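Local coordinates for protein extracellular invertase (Aspergillus kawachii, PDB 5XH8) that probably hydrolyses sucrose and related beta-fructofuranosides and has high transfructosylation activity, building fructooligosaccharides such as 1-kestose, at residues G37-C43 / V56-G62; L79-V85 / G145-T149; L113-S117 / F169-V174. All coordinates share one frame; numbering follows the deposited sequence.

Contact 1. Residues G37-C43 / V56-G62. With ACT (acetate ion), chain I.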
ATOM      1  N   GLY A  37     -24.015  -9.716  20.828  1.00 20.67           N
ATOM      2  CA  GLY A  37     -23.147 -10.133  19.741  1.00 20.87           C
ATOM      3  C   GLY A  37     -21.747 -10.535  20.212  1.00 20.70           C
ATOM      4  O   GLY A  37     -21.514 -10.865  21.375  1.00 19.84           O
ATOM      5  N   GLN A  38     -20.808 -10.504  19.287  1.00 21.42           N
ATOM      6  CA  GLN A  38     -19.512 -11.162  19.476  1.00 21.27           C
ATOM      7  C   GLN A  38     -18.452 -10.126  19.842  1.00 21.40           C
ATOM      8  O   GLN A  38     -18.453  -8.996  19.316  1.00 20.46           O
ATOM      9  CB  GLN A  38     -19.118 -11.901  18.180  1.00 21.49           C
ATOM     10  CG  GLN A  38     -17.895 -12.812  18.286  1.00 21.90           C
ATOM     11  CD  GLN A  38     -16.596 -12.141  17.895  1.00 22.97           C
ATOM     12  OE1 GLN A  38     -16.511 -10.909  17.727  1.00 23.07           O
ATOM     13  NE2 GLN A  38     -15.568 -12.946  17.729  1.00 23.61           N
ATOM     14  N   ILE A  39     -17.549 -10.550  20.718  1.00 20.99           N
ATOM     15  CA  ILE A  39     -16.373  -9.816  21.058  1.00 20.51           C
ATOM     16  C   ILE A  39     -15.156 -10.614  20.658  1.00 20.23           C
ATOM     17  O   ILE A  39     -15.073 -11.848  20.904  1.00 20.56           O
ATOM     18  CB  ILE A  39     -16.353  -9.384  22.554  1.00 21.27           C
ATOM     19  CG1 ILE A  39     -15.167  -8.426  22.803  1.00 21.14           C
ATOM     20  CG2 ILE A  39     -16.331 -10.597  23.502  1.00 21.52           C
ATOM     21  CD1 ILE A  39     -15.122  -7.796  24.178  1.00 21.55           C
ATOM     22  N   GLY A  40     -14.202  -9.895  20.050  1.00 19.10           N
ATOM     23  CA  GLY A  40     -12.910 -10.439  19.676  1.00 19.68           C
ATOM     24  C   GLY A  40     -11.807  -9.782  20.504  1.00 20.48           C
ATOM     25  O   GLY A  40     -12.044  -9.369  21.626  1.00 20.27           O
ATOM     26  N   ASP A  41     -10.616  -9.670  19.916  1.00 20.62           N
ATOM     27  CA  ASP A  41      -9.411  -9.160  20.602  1.00 20.98           C
ATOM     28  C   ASP A  41      -9.703  -7.801  21.228  1.00 20.22           C
ATOM     29  O   ASP A  41     -10.252  -6.921  20.534  1.00 20.68           O
ATOM     30  CB  ASP A  41      -8.260  -8.906  19.620  1.00 21.11           C
ATOM     31  CG  ASP A  41      -7.792 -10.134  18.875  1.00 22.35           C
ATOM     32  OD1 ASP A  41      -8.519 -11.144  18.835  1.00 22.10           O
ATOM     33  OD2 ASP A  41      -6.682 -10.061  18.281  1.00 21.32           O
ATOM     34  N   PRO A  42      -9.331  -7.599  22.507  1.00 18.76           N
ATOM     35  CA  PRO A  42      -9.339  -6.236  22.993  1.00 19.12           C
ATOM     36  C   PRO A  42      -8.206  -5.445  22.295  1.00 19.73           C
ATOM     37  O   PRO A  42      -7.249  -6.040  21.820  1.00 19.22           O
ATOM     38  CB  PRO A  42      -9.080  -6.397  24.488  1.00 19.42           C
ATOM     39  CG  PRO A  42      -8.231  -7.628  24.567  1.00 19.64           C
ATOM     40  CD  PRO A  42      -8.772  -8.533  23.502  1.00 19.06           C
ATOM     41  N   CYS A  43      -8.367  -4.132  22.194  1.00 20.40           N
ATOM     42  CA  CYS A  43      -7.358  -3.255  21.595  1.00 20.93           C
ATOM     43  C   CYS A  43      -7.799  -1.824  21.838  1.00 20.93           C
ATOM     44  O   CYS A  43      -8.781  -1.582  22.556  1.00 20.84           O
ATOM     45  CB  CYS A  43      -7.181  -3.542  20.079  1.00 22.06           C
ATOM     46  SG  CYS A  43      -8.690  -3.430  19.104  1.00 23.34           S
ATOM     47  N   VAL A  56     -11.594   1.652  26.921  1.00 22.11           N
ATOM     48  CA  VAL A  56     -11.319   0.282  26.514  1.00 22.72           C
ATOM     49  C   VAL A  56     -11.907   0.029  25.107  1.00 22.30           C
ATOM     50  O   VAL A  56     -12.933   0.607  24.742  1.00 23.79           O
ATOM     51  CB  VAL A  56     -11.856  -0.783  27.520  1.00 25.55           C
ATOM     52  CG1 VAL A  56     -11.246  -0.601  28.902  1.00 25.98           C
ATOM     53  CG2 VAL A  56     -13.370  -0.748  27.621  1.00 26.99           C
ATOM     54  N   GLY A  57     -11.278  -0.846  24.336  1.00 20.03           N
ATOM     55  CA  GLY A  57     -11.715  -1.158  22.977  1.00 19.93           C
ATOM     56  C   GLY A  57     -11.653  -2.655  22.764  1.00 19.02           C
ATOM     57  O   GLY A  57     -10.983  -3.370  23.513  1.00 19.77           O
ATOM     58  N   PHE A  58     -12.355  -3.122  21.747  1.00 18.89           N
ATOM     59  CA  PHE A  58     -12.373  -4.547  21.387  1.00 19.81           C
ATOM     60  C   PHE A  58     -12.983  -4.732  20.004  1.00 19.19           C
ATOM     61  O   PHE A  58     -13.866  -3.977  19.607  1.00 20.05           O
ATOM     62  CB  PHE A  58     -13.125  -5.403  22.432  1.00 19.81           C
ATOM     63  CG  PHE A  58     -14.396  -4.780  22.915  1.00 20.29           C
ATOM     64  CD1 PHE A  58     -15.563  -4.897  22.179  1.00 21.33           C
ATOM     65  CD2 PHE A  58     -14.419  -4.049  24.085  1.00 20.40           C
ATOM     66  CE1 PHE A  58     -16.738  -4.282  22.610  1.00 22.79           C
ATOM     67  CE2 PHE A  58     -15.577  -3.446  24.527  1.00 20.92           C
ATOM     68  CZ  PHE A  58     -16.744  -3.550  23.786  1.00 21.63           C
ATOM     69  N   LEU A  59     -12.495  -5.731  19.273  1.00 19.85           N
ATOM     70  CA  LEU A  59     -13.143  -6.159  18.027  1.00 20.55           C
ATOM     71  C   LEU A  59     -14.566  -6.599  18.342  1.00 19.81           C
ATOM     72  O   LEU A  59     -14.816  -7.167  19.402  1.00 19.22           O
ATOM     73  CB  LEU A  59     -12.380  -7.313  17.381  1.00 22.89           C
ATOM     74  CG  LEU A  59     -10.931  -7.044  16.941  1.00 23.56           C
ATOM     75  CD1 LEU A  59     -10.467  -8.158  16.037  1.00 23.49           C
ATOM     76  CD2 LEU A  59     -10.791  -5.698  16.247  1.00 25.25           C
ATOM     77  N   HIS A  60     -15.501  -6.271  17.451  1.00 20.50           N
ATOM     78  CA  HIS A  60     -16.925  -6.507  17.682  1.00 20.38           C
ATOM     79  C   HIS A  60     -17.556  -6.984  16.374  1.00 21.20           C
ATOM     80  O   HIS A  60     -17.477  -6.311  15.334  1.00 19.77           O
ATOM     81  CB  HIS A  60     -17.605  -5.240  18.214  1.00 20.95           C
ATOM     82  CG  HIS A  60     -19.052  -5.403  18.541  1.00 21.62           C
ATOM     83  ND1 HIS A  60     -19.568  -6.564  19.088  1.00 21.61           N
ATOM     84  CD2 HIS A  60     -20.088  -4.536  18.451  1.00 21.02           C
ATOM     85  CE1 HIS A  60     -20.853  -6.400  19.324  1.00 20.95           C
ATOM     86  NE2 HIS A  60     -21.199  -5.187  18.944  1.00 21.18           N
ATOM     87  N   ASP A  61     -18.106  -8.195  16.427  1.00 22.34           N
ATOM     88  CA  ASP A  61     -18.848  -8.813  15.317  1.00 22.10           C
ATOM     89  C   ASP A  61     -18.046  -8.937  14.028  1.00 22.97           C
ATOM     90  O   ASP A  61     -18.599  -8.916  12.935  1.00 23.09           O
ATOM     91  CB  ASP A  61     -20.158  -8.059  15.101  1.00 23.10           C
ATOM     92  CG  ASP A  61     -21.179  -8.350  16.216  1.00 23.85           C
ATOM     93  OD1 ASP A  61     -21.219  -9.501  16.681  1.00 22.89           O
ATOM     94  OD2 ASP A  61     -21.922  -7.441  16.626  1.00 24.24           O
ATOM     95  N   GLY A  62     -16.732  -9.043  14.151  1.00 21.41           N
ATOM     96  CA  GLY A  62     -15.882  -9.128  12.959  1.00 23.43           C
ATOM     97  C   GLY A  62     -15.954  -7.925  12.041  1.00 22.63           C
ATOM     98  O   GLY A  62     -15.625  -8.040  10.863  1.00 23.25           O
TER
HETATM   99  C   ACT I 708     -24.143  -3.554  19.405  1.00 45.78           C
HETATM  100  O   ACT I 708     -23.898  -4.461  20.283  1.00 33.16           O
HETATM  101  OXT ACT I 708     -23.534  -3.463  18.294  1.00 48.95           O
HETATM  102  CH3 ACT I 708     -25.171  -2.492  19.614  1.00 45.10           C
HETATM  103  O   HOH W   1     -14.875  -9.432  16.258  1.00 19.18           O
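His60 and Gln38 meet at the open end of a hairpin of two antiparallel strands, and the imidazole is worth following outward. Its CB lies 4.0 Å from Gln38 O, with an anti chi1 of -177° sending CG away from the backbone N and the ring alongside the neighbouring strand. CG closes to 3.7 Å of Gln38 O, and ND1 then donates to that same Gln38 O at 2.7 Å, nearly in the ring plane and almost straight. CE1 passes 3.5 Å from Gln38 O, and CD2 lies 3.6 Å from acetate OXT. At the tip NE2 donates to acetate OXT at 3.0 Å, with a weaker bond to the other acetate oxygen. Gln38 O has a second donor, Asp61 N, which reaches it from the opposite face of the carbonyl. Asp61 returns the favour: its carboxylate OD1 accepts Gln38 N at 2.8 Å from above the carboxylate plane. These bonds tie the open end together, where a water also joins Gln38 OE1 to Gly62 N.

Further in, Ile39 crosses Phe58 at about a right angle, its CD1 3.8 Å from the Phe58 ring centroid and over one face, in a CH-pi contact. Gly40 N binds Leu59 O with an angle of 177° at the hydrogen, and Leu59 N binds Asp41 O. Between the Ile39-His60 and Pro42-Phe58 pairs, both non-hydrogen-bonded, the register slips by one residue. Leu59 CB and CG rest against Asp41 O beside this bulge, and Asp41 OD2 hydrogen-bonds a glycerol. A bulged antiparallel hairpin whose strand 37-47 delivers an aspartate to a ligand pocket fits the first blade of the family 32 beta-propeller, whose active site lies at one end of the central cavity, lined by the innermost strands.

Contact 2. Residues L79-V85 / G145-T149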
ATOM      1  N   LEU A  79     -19.741   3.611  24.432  1.00 24.73           N
ATOM      2  CA  LEU A  79     -19.732   4.650  23.421  1.00 25.22           C
ATOM      3  C   LEU A  79     -20.592   4.164  22.282  1.00 24.78           C
ATOM      4  O   LEU A  79     -20.574   2.975  21.968  1.00 24.60           O
ATOM      5  CB  LEU A  79     -18.303   4.984  22.978  1.00 24.47           C
ATOM      6  CG  LEU A  79     -17.449   5.561  24.113  1.00 26.36           C
ATOM      7  CD1 LEU A  79     -15.962   5.537  23.772  1.00 26.85           C
ATOM      8  CD2 LEU A  79     -17.877   6.971  24.518  1.00 27.05           C
ATOM      9  N   ASN A  80     -21.367   5.070  21.681  1.00 26.67           N
ATOM     10  CA  ASN A  80     -22.250   4.747  20.534  1.00 29.85           C
ATOM     11  C   ASN A  80     -23.215   3.625  20.754  1.00 30.48           C
ATOM     12  O   ASN A  80     -23.530   2.912  19.792  1.00 31.88           O
ATOM     13  CB  ASN A  80     -21.457   4.289  19.310  1.00 33.40           C
ATOM     14  CG  ASN A  80     -20.383   5.231  18.929  1.00 34.45           C
ATOM     15  OD1 ASN A  80     -19.279   4.816  18.605  1.00 40.01           O
ATOM     16  ND2 ASN A  80     -20.692   6.503  18.946  1.00 35.95           N
ATOM     17  N   GLN A  81     -23.640   3.419  21.991  1.00 29.97           N
ATOM     18  CA  GLN A  81     -24.506   2.300  22.325  1.00 34.05           C
ATOM     19  C   GLN A  81     -23.933   0.962  21.853  1.00 30.52           C
ATOM     20  O   GLN A  81     -24.689   0.044  21.519  1.00 29.37           O
ATOM     21  CB  GLN A  81     -25.912   2.522  21.740  1.00 39.67           C
ATOM     22  CG  GLN A  81     -26.465   3.933  21.925  1.00 45.56           C
ATOM     23  CD  GLN A  81     -27.779   4.105  21.190  1.00 52.18           C
ATOM     24  OE1 GLN A  81     -27.834   4.735  20.130  1.00 56.45           O
ATOM     25  NE2 GLN A  81     -28.835   3.500  21.723  1.00 53.00           N
ATOM     26  N   GLY A  82     -22.592   0.876  21.827  1.00 27.01           N
ATOM     27  CA  GLY A  82     -21.890  -0.323  21.481  1.00 25.07           C
ATOM     28  C   GLY A  82     -21.493  -0.430  20.034  1.00 22.86           C
ATOM     29  O   GLY A  82     -20.719  -1.302  19.717  1.00 23.73           O
ATOM     30  N   ASN A  83     -22.007   0.442  19.172  1.00 23.13           N
ATOM     31  CA  ASN A  83     -21.660   0.445  17.751  1.00 25.14           C
ATOM     32  C   ASN A  83     -20.203   0.897  17.561  1.00 23.92           C
ATOM     33  O   ASN A  83     -19.671   1.691  18.347  1.00 21.70           O
ATOM     34  CB  ASN A  83     -22.604   1.331  16.932  1.00 27.56           C
ATOM     35  CG  ASN A  83     -24.050   0.856  16.994  1.00 31.12           C
ATOM     36  OD1 ASN A  83     -24.955   1.614  17.322  1.00 37.55           O
ATOM     37  ND2 ASN A  83     -24.260  -0.398  16.743  1.00 32.17           N
ATOM     38  N   GLN A  84     -19.582   0.341  16.523  1.00 21.75           N
ATOM     39  CA  GLN A  84     -18.138   0.393  16.349  1.00 20.89           C
ATOM     40  C   GLN A  84     -17.686   1.846  16.134  1.00 21.00           C
ATOM     41  O   GLN A  84     -18.410   2.650  15.533  1.00 19.48           O
ATOM     42  CB  GLN A  84     -17.713  -0.495  15.171  1.00 21.27           C
ATOM     43  CG  GLN A  84     -17.793  -2.005  15.429  1.00 20.14           C
ATOM     44  CD  GLN A  84     -19.153  -2.633  15.134  1.00 20.53           C
ATOM     45  OE1 GLN A  84     -20.152  -1.949  15.110  1.00 20.13           O
ATOM     46  NE2 GLN A  84     -19.188  -3.963  14.947  1.00 20.81           N
ATOM     47  N   VAL A  85     -16.515   2.174  16.660  1.00 20.94           N
ATOM     48  CA  VAL A  85     -15.908   3.500  16.483  1.00 21.59           C
ATOM     49  C   VAL A  85     -15.134   3.605  15.166  1.00 20.64           C
ATOM     50  O   VAL A  85     -14.717   4.703  14.760  1.00 20.77           O
ATOM     51  CB  VAL A  85     -15.012   3.867  17.696  1.00 21.81           C
ATOM     52  CG1 VAL A  85     -15.786   3.662  18.979  1.00 23.01           C
ATOM     53  CG2 VAL A  85     -13.713   3.048  17.741  1.00 22.05           C
ATOM     54  N   GLY A 145     -13.641   9.992  21.380  1.00 23.57           N
ATOM     55  CA  GLY A 145     -13.447   8.561  21.270  1.00 23.13           C
ATOM     56  C   GLY A 145     -14.591   7.720  20.747  1.00 22.43           C
ATOM     57  O   GLY A 145     -14.459   6.509  20.660  1.00 24.59           O
ATOM     58  N   SER A 146     -15.695   8.350  20.376  1.00 24.48           N
ATOM     59  CA  SER A 146     -16.826   7.659  19.768  1.00 23.30           C
ATOM     60  C   SER A 146     -16.602   7.276  18.306  1.00 23.46           C
ATOM     61  O   SER A 146     -17.159   6.274  17.853  1.00 22.79           O
ATOM     62  CB  SER A 146     -18.096   8.483  19.910  1.00 23.46           C
ATOM     63  OG  SER A 146     -18.518   8.476  21.264  1.00 23.16           O
ATOM     64  N   ASN A 147     -15.815   8.062  17.579  1.00 21.68           N
ATOM     65  CA  ASN A 147     -15.479   7.771  16.181  1.00 23.39           C
ATOM     66  C   ASN A 147     -14.011   8.054  15.948  1.00 23.10           C
ATOM     67  O   ASN A 147     -13.527   9.121  16.280  1.00 22.92           O
ATOM     68  CB  ASN A 147     -16.301   8.623  15.209  1.00 23.19           C
ATOM     69  CG  ASN A 147     -17.761   8.292  15.264  1.00 24.38           C
ATOM     70  OD1 ASN A 147     -18.189   7.348  14.636  1.00 25.29           O
ATOM     71  ND2 ASN A 147     -18.534   9.036  16.063  1.00 24.69           N
ATOM     72  N   PHE A 148     -13.310   7.077  15.390  1.00 23.04           N
ATOM     73  CA  PHE A 148     -11.973   7.280  14.893  1.00 23.06           C
ATOM     74  C   PHE A 148     -12.047   7.469  13.370  1.00 23.67           C
ATOM     75  O   PHE A 148     -12.309   6.539  12.645  1.00 22.85           O
ATOM     76  CB  PHE A 148     -11.063   6.123  15.315  1.00 22.67           C
ATOM     77  CG  PHE A 148     -10.560   6.272  16.721  1.00 23.82           C
ATOM     78  CD1 PHE A 148     -11.389   5.971  17.805  1.00 24.51           C
ATOM     79  CD2 PHE A 148      -9.304   6.794  16.967  1.00 23.23           C
ATOM     80  CE1 PHE A 148     -10.953   6.158  19.109  1.00 24.08           C
ATOM     81  CE2 PHE A 148      -8.851   6.972  18.261  1.00 24.14           C
ATOM     82  CZ  PHE A 148      -9.677   6.648  19.339  1.00 24.60           C
ATOM     83  N   THR A 149     -11.847   8.706  12.929  1.00 22.54           N
ATOM     84  CA  THR A 149     -11.889   9.076  11.531  1.00 22.92           C
ATOM     85  C   THR A 149     -10.588   8.682  10.866  1.00 22.45           C
ATOM     86  O   THR A 149      -9.505   9.134  11.257  1.00 22.30           O
ATOM     87  CB  THR A 149     -12.044  10.596  11.380  1.00 23.94           C
ATOM     88  OG1 THR A 149     -13.053  11.040  12.283  1.00 25.73           O
ATOM     89  CG2 THR A 149     -12.419  10.977   9.921  1.00 23.06           C
TER
HETATM   90  O   HOH W   2     -20.853   7.810  22.329  1.00 24.16           O
HETATM   91  O   HOH W   3     -17.555   5.006  13.405  1.00 48.78           O
HETATM   92  O   HOH W   4     -14.648   5.927  11.884  1.00 38.32           O
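This is a loop-to-loop contact on the outer part of the propeller: Leu79, Asn80 and Val85, in the connection after strand 77-78, meet the turn Gly145-Phe148 that follows strand 134-140. The two loops come from neighbouring sheets, the first blade and the second, and neither segment forms regular strand pairs with the other. A single direct hydrogen bond joins the backbones, Phe148 N to Val85 O at 2.8 Å, with the donor tilted 25° from the carbonyl plane.

Valine does most of the side-chain work. With chi1 at -51°, Val85 CG1 lies anti to its own carbonyl carbon and rests 3.2 Å from Ser146 O, while the other branch is sent toward the aromatic ring. That branch, CG2, approaches Phe148 CD1 to 3.7 Å, the two side chains lying side by side and pointing the same way. Phe148 itself also packs on Leu44 and Tyr46 of strand 37-47, so the apolar end of the contact lies between the first and second blades.

At the other end Leu79 splays its two methyls over the turn: CD1 meets Gly145 O at 3.6 Å and CD2 meets Ser146 OG at the same separation. A water then links Asn80 N, 2.9 Å from it, to Ser146 OG. The CB of Asn147 leads away, yet its OD1 shares a water with Gln84 O; its ND2 is held by Asp143.

One backbone hydrogen bond, methyls set on carbonyl oxygens, and bridging waters imply a join that depends on shape and on solvent at its margin more than on a dense hydrogen-bond network.

Contact 3. Residues L113-S117 / F169-V174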
ATOM      1  N   LEU A 113      -5.100   6.521  16.476  1.00 21.42           N
ATOM      2  CA  LEU A 113      -5.101   5.055  16.337  1.00 21.23           C
ATOM      3  C   LEU A 113      -4.191   4.633  15.196  1.00 21.41           C
ATOM      4  O   LEU A 113      -4.373   5.087  14.057  1.00 21.28           O
ATOM      5  CB  LEU A 113      -6.520   4.563  16.042  1.00 20.62           C
ATOM      6  CG  LEU A 113      -6.698   3.082  15.701  1.00 20.20           C
ATOM      7  CD1 LEU A 113      -6.403   2.213  16.891  1.00 21.26           C
ATOM      8  CD2 LEU A 113      -8.115   2.840  15.195  1.00 21.03           C
ATOM      9  N   LEU A 114      -3.231   3.761  15.501  1.00 20.22           N
ATOM     10  CA  LEU A 114      -2.477   3.036  14.495  1.00 20.45           C
ATOM     11  C   LEU A 114      -2.996   1.591  14.500  1.00 19.88           C
ATOM     12  O   LEU A 114      -2.917   0.912  15.521  1.00 20.29           O
ATOM     13  CB  LEU A 114      -0.974   3.071  14.809  1.00 20.75           C
ATOM     14  CG  LEU A 114      -0.034   2.377  13.821  1.00 21.48           C
ATOM     15  CD1 LEU A 114      -0.081   3.007  12.444  1.00 21.79           C
ATOM     16  CD2 LEU A 114       1.391   2.388  14.350  1.00 22.67           C
ATOM     17  N   TYR A 115      -3.487   1.116  13.359  1.00 19.68           N
ATOM     18  CA  TYR A 115      -4.172  -0.176  13.296  1.00 18.88           C
ATOM     19  C   TYR A 115      -3.891  -0.921  12.013  1.00 19.08           C
ATOM     20  O   TYR A 115      -3.454  -0.327  10.996  1.00 18.16           O
ATOM     21  CB  TYR A 115      -5.684   0.025  13.454  1.00 19.65           C
ATOM     22  CG  TYR A 115      -6.405   0.593  12.230  1.00 19.10           C
ATOM     23  CD1 TYR A 115      -6.399   1.962  11.964  1.00 19.23           C
ATOM     24  CD2 TYR A 115      -7.089  -0.236  11.353  1.00 18.74           C
ATOM     25  CE1 TYR A 115      -7.049   2.477  10.853  1.00 19.92           C
ATOM     26  CE2 TYR A 115      -7.726   0.273  10.228  1.00 19.53           C
ATOM     27  CZ  TYR A 115      -7.708   1.631   9.982  1.00 19.13           C
ATOM     28  OH  TYR A 115      -8.369   2.137   8.893  1.00 18.71           O
ATOM     29  N   THR A 116      -4.153  -2.221  12.047  1.00 17.80           N
ATOM     30  CA  THR A 116      -3.950  -3.041  10.861  1.00 18.18           C
ATOM     31  C   THR A 116      -5.177  -2.965   9.958  1.00 18.48           C
ATOM     32  O   THR A 116      -6.261  -3.449  10.306  1.00 19.10           O
ATOM     33  CB  THR A 116      -3.601  -4.498  11.180  1.00 18.48           C
ATOM     34  OG1 THR A 116      -2.378  -4.541  11.929  1.00 20.01           O
ATOM     35  CG2 THR A 116      -3.397  -5.286   9.874  1.00 18.00           C
ATOM     36  N   SER A 117      -4.959  -2.368   8.791  1.00 18.79           N
ATOM     37  CA  SER A 117      -5.940  -2.222   7.725  1.00 19.38           C
ATOM     38  C   SER A 117      -5.781  -3.409   6.750  1.00 19.86           C
ATOM     39  O   SER A 117      -4.692  -3.637   6.237  1.00 19.76           O
ATOM     40  CB  SER A 117      -5.738  -0.871   7.036  1.00 19.23           C
ATOM     41  OG  SER A 117      -4.370  -0.547   6.846  1.00 18.86           O
ATOM     42  N   PHE A 169       1.701  -9.915   9.857  1.00 23.17           N
ATOM     43  CA  PHE A 169       2.254  -8.583  10.038  1.00 23.29           C
ATOM     44  C   PHE A 169       1.173  -7.610  10.530  1.00 21.68           C
ATOM     45  O   PHE A 169       0.632  -6.812   9.761  1.00 20.16           O
ATOM     46  CB  PHE A 169       2.879  -8.125   8.723  1.00 24.06           C
ATOM     47  CG  PHE A 169       3.700  -6.879   8.839  1.00 24.24           C
ATOM     48  CD1 PHE A 169       4.918  -6.900   9.488  1.00 25.26           C
ATOM     49  CD2 PHE A 169       3.283  -5.711   8.256  1.00 25.24           C
ATOM     50  CE1 PHE A 169       5.678  -5.749   9.603  1.00 25.41           C
ATOM     51  CE2 PHE A 169       4.043  -4.556   8.351  1.00 25.60           C
ATOM     52  CZ  PHE A 169       5.251  -4.580   9.021  1.00 24.92           C
ATOM     53  N   ARG A 170       0.862  -7.675  11.826  1.00 20.79           N
ATOM     54  CA  ARG A 170      -0.317  -6.982  12.339  1.00 21.17           C
ATOM     55  C   ARG A 170      -0.230  -6.653  13.813  1.00 21.71           C
ATOM     56  O   ARG A 170       0.759  -6.999  14.476  1.00 20.63           O
ATOM     57  CB  ARG A 170      -1.565  -7.824  12.049  1.00 20.48           C
ATOM     58  CG  ARG A 170      -1.514  -9.250  12.556  1.00 20.59           C
ATOM     59  CD  ARG A 170      -2.896  -9.922  12.464  1.00 20.71           C
ATOM     60  NE  ARG A 170      -2.834 -11.324  12.883  1.00 21.29           N
ATOM     61  CZ  ARG A 170      -2.502 -12.368  12.111  1.00 21.29           C
ATOM     62  NH1 ARG A 170      -2.259 -12.231  10.799  1.00 20.84           N
ATOM     63  NH2 ARG A 170      -2.443 -13.593  12.658  1.00 20.54           N
ATOM     64  N   ASP A 171      -1.277  -5.986  14.298  1.00 21.30           N
ATOM     65  CA  ASP A 171      -1.495  -5.689  15.718  1.00 21.02           C
ATOM     66  C   ASP A 171      -0.448  -4.693  16.251  1.00 20.69           C
ATOM     67  O   ASP A 171       0.189  -4.939  17.274  1.00 20.86           O
ATOM     68  CB  ASP A 171      -1.489  -6.954  16.587  1.00 22.05           C
ATOM     69  CG  ASP A 171      -2.382  -8.060  16.067  1.00 22.57           C
ATOM     70  OD1 ASP A 171      -3.372  -7.774  15.366  1.00 21.89           O
ATOM     71  OD2 ASP A 171      -2.060  -9.244  16.387  1.00 22.10           O
ATOM     72  N   PRO A 172      -0.288  -3.559  15.574  1.00 21.60           N
ATOM     73  CA  PRO A 172       0.724  -2.611  16.026  1.00 21.84           C
ATOM     74  C   PRO A 172       0.437  -2.140  17.450  1.00 22.23           C
ATOM     75  O   PRO A 172      -0.733  -1.812  17.784  1.00 21.27           O
ATOM     76  CB  PRO A 172       0.607  -1.463  15.018  1.00 21.54           C
ATOM     77  CG  PRO A 172      -0.801  -1.558  14.501  1.00 20.95           C
ATOM     78  CD  PRO A 172      -1.051  -3.023  14.420  1.00 21.57           C
ATOM     79  N   TYR A 173       1.492  -2.147  18.271  1.00 21.38           N
ATOM     80  CA  TYR A 173       1.422  -1.740  19.675  1.00 21.18           C
ATOM     81  C   TYR A 173       2.384  -0.575  19.922  1.00 22.27           C
ATOM     82  O   TYR A 173       3.615  -0.755  19.935  1.00 23.23           O
ATOM     83  CB  TYR A 173       1.743  -2.921  20.592  1.00 22.01           C
ATOM     84  CG  TYR A 173       1.358  -2.650  22.027  1.00 21.82           C
ATOM     85  CD1 TYR A 173       0.063  -2.948  22.498  1.00 22.15           C
ATOM     86  CD2 TYR A 173       2.253  -2.058  22.908  1.00 21.94           C
ATOM     87  CE1 TYR A 173      -0.307  -2.672  23.810  1.00 22.16           C
ATOM     88  CE2 TYR A 173       1.889  -1.756  24.226  1.00 23.07           C
ATOM     89  CZ  TYR A 173       0.604  -2.071  24.678  1.00 23.59           C
ATOM     90  OH  TYR A 173       0.236  -1.773  25.987  1.00 23.10           O
ATOM     91  N   VAL A 174       1.804   0.605  20.096  1.00 22.74           N
ATOM     92  CA  VAL A 174       2.558   1.818  20.379  1.00 22.92           C
ATOM     93  C   VAL A 174       2.930   1.896  21.869  1.00 24.38           C
ATOM     94  O   VAL A 174       2.131   1.548  22.781  1.00 21.81           O
ATOM     95  CB  VAL A 174       1.818   3.101  19.945  1.00 22.24           C
ATOM     96  CG1 VAL A 174       1.462   3.057  18.483  1.00 23.79           C
ATOM     97  CG2 VAL A 174       0.579   3.369  20.786  1.00 24.01           C
TER
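Thr116 sets its hydroxyl against the backbone of Arg170-Pro172, and its conformation explains how. At chi1 -61° OG1 stands anti to the carbonyl carbon and beside its own backbone N, and there it takes Asp171 N at 3.0 Å, with an angle of 147° at the hydrogen. The same oxygen lies 3.2 Å from Pro172 CD. It accepts from Asp171 N and is bonded to the acceptor Gln136 OE1, a pair that would fix the hydroxyl rotation. The methyl branch, CG2, is anti to the backbone N and rests against Arg170 CB at 3.8 Å.

Pro172 is the wedge between the strands. Its CG sits 3.4 Å from Leu114 O and also touches Tyr115 CA. Leu114, with CG anti to its backbone N (chi1 -179°), runs along the CB-CG edge of the proline, CD2 coming to 4.0 Å from Pro172 CB. The same CD2 reaches 4.2 Å from Val174 CG1, bridging the two residues.

The strands run nearly antiparallel, yet no backbone-to-backbone bond joins these segments, so they meet by side chains. Asp171 adopts positive phi and its CB bond leads away from strand 113-117; its carboxylate turns to Thr249 and, through OD1, hydrogen-bonds a glycerol. Arg170, extended from CG to NE, sends its guanidinium off to Glu134 and Glu248, both in salt bridges.

Strand 112-118 belongs to the second blade and strand 166-176 is the first, innermost strand of the next, so this is a blade-to-blade interface. Arg170-Asp171-Pro172 matches the RDP motif of glycoside hydrolase family 32, placed at its sugar-binding pocket.

Contact 1 is a true strand pair inside the first blade, rich in backbone bonds and partly buried, with His60, Asp61 and an acetate at its open end. Contact 2, farther from the chain centre than the other two, joins the first blade's trailing loop to the second through one backbone bond, methyls and bridging water. Contact 3 is the most buried, joining the second blade to the third by apolar packing with a single hydroxyl-to-backbone bond. Contacts 1 and 2 touch, His60 O lying 2.9 Å from Gln84 NE2, and Phe148 of contact 2 packs on Leu113 of contact 3. Asp41 and Asp171 bring contacts 1 and 3 to bound glycerol.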